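Local coordinates for uncharacterized NTF2-like protein (Burkholderia thailandensis E264, PDB 3EC9) that is of unknown function but adopts the NTF2-like fold of the SnoaL-like family, whose curved sheet and helices commonly enclose a ligand-binding or catalytic pocket, at residues F49-T54 with R67-E72. Residues are numbered along the deposited sequence; the frame is centred on the assembly and turned at random.
Sequences FPCAGT and RRLGEE
Arg68 lays one face of its guanidinium over the carbonyl of Pro50, with NH1 3.0 Å from Pro50 O. The oxygen sits over the flat group, close but not hydrogen-bonded, because the N-H groups are poorly aimed at it. Pro50 CB comes within 3.9 Å of Arg68 NH2, and Cys51 SG packs against the aliphatic part of the same arginine, 3.9 Å from Arg68 CD. The sulfur also faces Leu69 CD2 at 4.2 Å. The same methyl, Leu69 CD2, meets Phe49 CZ at 4.1 Å, approaching the ring obliquely. In this NTF2-like fold the contact joins the turn leading into edge strand 53-55 to the C-terminal end of helix 58-72; an acetate ion, probably from the crystallisation liquor, lies about 4 Å from the side chain of Leu69 and may mark a pocket. Arg68 CG is anti to the backbone N (chi1 -179°), and from there the chain runs extended to NE, which carries the guanidinium to the turn. Arg68 NE donates a nearly straight hydrogen bond (174°), part of a salt bridge, to Glu72 OE1, 3.0 Å away; OE1 lies in the guanidinium plane, whereas NE approaches from above the carboxylate plane. A type I turn, closed by Ala52 N to Phe49 O, presents Pro50 and Cys51, and Tyr55 OH hydrogen-bonds Cys51 O. Tyr76 of strand 73-86 touches both Phe49 and Leu69, and Val134 of helix 131-137 packs on Pro50.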
ATOM      1  N   PHE B  49      -9.828  -3.517  -5.723  1.00  9.15           N
ATOM      2  CA  PHE B  49     -10.639  -2.323  -5.388  1.00 10.12           C
ATOM      3  C   PHE B  49     -11.788  -2.217  -6.414  1.00 11.53           C
ATOM      4  O   PHE B  49     -11.585  -2.573  -7.578  1.00 10.96           O
ATOM      5  CB  PHE B  49      -9.756  -1.081  -5.398  1.00  9.01           C
ATOM      6  CG  PHE B  49     -10.415   0.129  -4.779  1.00 10.68           C
ATOM      7  CD1 PHE B  49     -10.593   0.219  -3.396  1.00 11.45           C
ATOM      8  CD2 PHE B  49     -10.841   1.175  -5.575  1.00  9.30           C
ATOM      9  CE1 PHE B  49     -11.198   1.341  -2.868  1.00 10.54           C
ATOM     10  CE2 PHE B  49     -11.451   2.276  -5.057  1.00 10.20           C
ATOM     11  CZ  PHE B  49     -11.640   2.366  -3.694  1.00 11.90           C
ATOM     12  N   PRO B  50     -12.995  -1.724  -6.021  1.00 12.16           N
ATOM     13  CA  PRO B  50     -14.087  -1.706  -7.017  1.00 10.74           C
ATOM     14  C   PRO B  50     -13.781  -0.943  -8.303  1.00 12.09           C
ATOM     15  O   PRO B  50     -14.193  -1.360  -9.389  1.00 15.59           O
ATOM     16  CB  PRO B  50     -15.253  -1.020  -6.283  1.00 11.96           C
ATOM     17  CG  PRO B  50     -14.774  -0.666  -4.906  1.00 16.14           C
ATOM     18  CD  PRO B  50     -13.450  -1.309  -4.686  1.00 11.27           C
ATOM     19  N   CYS B  51     -13.045   0.165  -8.166  1.00 11.49           N
ATOM     20  CA  CYS B  51     -12.582   0.956  -9.306  1.00 10.67           C
ATOM     21  C   CYS B  51     -11.293   0.436 -10.021  1.00  9.35           C
ATOM     22  O   CYS B  51     -10.680   1.209 -10.778  1.00 11.08           O
ATOM     23  CB  CYS B  51     -12.408   2.400  -8.867  1.00 14.60           C
ATOM     24  SG  CYS B  51     -13.985   3.056  -8.261  1.00 15.57           S
ATOM     25  N   ALA B  52     -10.893  -0.803  -9.716  1.00 10.64           N
ATOM     26  CA  ALA B  52      -9.711  -1.444 -10.247  1.00  9.18           C
ATOM     27  C   ALA B  52      -9.459  -1.087 -11.703  1.00 11.94           C
ATOM     28  O   ALA B  52     -10.368  -1.143 -12.545  1.00 11.07           O
ATOM     29  CB  ALA B  52      -9.802  -2.969 -10.138  1.00  9.74           C
ATOM     30  N   GLY B  53      -8.209  -0.844 -12.033  1.00 10.83           N
ATOM     31  CA  GLY B  53      -7.823  -0.653 -13.411  1.00 11.22           C
ATOM     32  C   GLY B  53      -6.707   0.369 -13.546  1.00 11.13           C
ATOM     33  O   GLY B  53      -6.338   1.037 -12.567  1.00 11.69           O
ATOM     34  N   THR B  54      -6.165   0.520 -14.756  1.00 10.70           N
ATOM     35  CA  THR B  54      -5.175   1.571 -15.074  1.00 10.78           C
ATOM     36  C   THR B  54      -5.785   2.550 -16.062  1.00 14.55           C
ATOM     37  O   THR B  54      -6.248   2.147 -17.134  1.00 17.41           O
ATOM     38  CB  THR B  54      -3.833   1.041 -15.577  1.00 12.64           C
ATOM     39  OG1 THR B  54      -3.253   0.235 -14.571  1.00 12.88           O
ATOM     40  CG2 THR B  54      -2.877   2.161 -15.944  1.00 14.67           C
ATOM     41  N   ARG B  67     -15.950   9.892 -10.072  1.00 11.69           N
ATOM     42  CA  ARG B  67     -17.408   9.942 -10.273  1.00 11.82           C
ATOM     43  C   ARG B  67     -18.075   8.673  -9.717  1.00 14.57           C
ATOM     44  O   ARG B  67     -19.100   8.745  -9.071  1.00 13.26           O
ATOM     45  CB  ARG B  67     -17.757  10.138 -11.746  1.00 14.32           C
ATOM     46  CG  ARG B  67     -19.267  10.032 -12.025  1.00 15.88           C
ATOM     47  CD  ARG B  67     -19.607  10.225 -13.508  1.00 15.68           C
ATOM     48  NE  ARG B  67     -19.089   9.103 -14.291  1.00 14.85           N
ATOM     49  CZ  ARG B  67     -19.369   8.886 -15.564  1.00 14.57           C
ATOM     50  NH1 ARG B  67     -20.085   9.745 -16.240  1.00 18.73           N
ATOM     51  NH2 ARG B  67     -18.852   7.832 -16.157  1.00 18.16           N
ATOM     52  N   ARG B  68     -17.503   7.498 -10.011  1.00 14.53           N
ATOM     53  CA  ARG B  68     -18.074   6.232  -9.573  1.00 15.92           C
ATOM     54  C   ARG B  68     -18.081   6.160  -8.046  1.00 15.09           C
ATOM     55  O   ARG B  68     -19.067   5.686  -7.442  1.00 17.25           O
ATOM     56  CB  ARG B  68     -17.300   5.062 -10.200  1.00 16.49           C
ATOM     57  CG  ARG B  68     -17.824   3.766  -9.827  1.00 19.86           C
ATOM     58  CD  ARG B  68     -17.135   2.610 -10.563  1.00 12.98           C
ATOM     59  NE  ARG B  68     -17.475   1.360  -9.895  1.00 16.94           N
ATOM     60  CZ  ARG B  68     -16.996   0.180 -10.219  1.00 20.57           C
ATOM     61  NH1 ARG B  68     -16.140   0.065 -11.220  1.00 14.39           N
ATOM     62  NH2 ARG B  68     -17.422  -0.889  -9.574  1.00 23.91           N
ATOM     63  N   LEU B  69     -17.015   6.640  -7.412  1.00 13.26           N
ATOM     64  CA  LEU B  69     -16.969   6.646  -5.952  1.00 16.60           C
ATOM     65  C   LEU B  69     -18.143   7.457  -5.390  1.00 18.48           C
ATOM     66  O   LEU B  69     -18.803   7.002  -4.435  1.00 18.45           O
ATOM     67  CB  LEU B  69     -15.614   7.137  -5.389  1.00 18.43           C
ATOM     68  CG  LEU B  69     -14.413   6.179  -5.475  1.00 15.64           C
ATOM     69  CD1 LEU B  69     -13.080   6.860  -5.103  1.00 15.86           C
ATOM     70  CD2 LEU B  69     -14.694   4.953  -4.634  1.00 20.29           C
ATOM     71  N   GLY B  70     -18.390   8.637  -5.975  1.00 17.11           N
ATOM     72  CA  GLY B  70     -19.488   9.530  -5.549  1.00 15.11           C
ATOM     73  C   GLY B  70     -20.831   8.906  -5.757  1.00 14.72           C
ATOM     74  O   GLY B  70     -21.751   9.115  -4.943  1.00 18.61           O
ATOM     75  N   GLU B  71     -20.975   8.138  -6.825  1.00 14.45           N
ATOM     76  CA  GLU B  71     -22.262   7.496  -7.132  1.00 12.82           C
ATOM     77  C   GLU B  71     -22.553   6.298  -6.221  1.00 16.16           C
ATOM     78  O   GLU B  71     -23.719   6.020  -5.920  1.00 16.65           O
ATOM     79  CB  GLU B  71     -22.322   7.022  -8.577  1.00 15.75           C
ATOM     80  CG  GLU B  71     -22.281   8.184  -9.555  1.00 16.86           C
ATOM     81  CD  GLU B  71     -22.198   7.765 -10.996  1.00 14.71           C
ATOM     82  OE1 GLU B  71     -21.652   6.685 -11.285  1.00 15.12           O
ATOM     83  OE2 GLU B  71     -22.669   8.574 -11.833  1.00 17.85           O
ATOM     84  N   GLU B  72     -21.520   5.547  -5.828  1.00 13.32           N
ATOM     85  CA  GLU B  72     -21.729   4.239  -5.187  1.00 12.66           C
ATOM     86  C   GLU B  72     -21.568   4.262  -3.658  1.00 12.60           C
ATOM     87  O   GLU B  72     -21.969   3.329  -2.973  1.00 12.56           O
ATOM     88  CB  GLU B  72     -20.808   3.190  -5.841  1.00 12.89           C
ATOM     89  CG  GLU B  72     -21.170   2.943  -7.303  1.00 14.53           C
ATOM     90  CD  GLU B  72     -20.338   1.870  -7.990  1.00 17.30           C
ATOM     91  OE1 GLU B  72     -19.239   1.511  -7.488  1.00 16.29           O
ATOM     92  OE2 GLU B  72     -20.832   1.329  -9.012  1.00 21.93           O
TER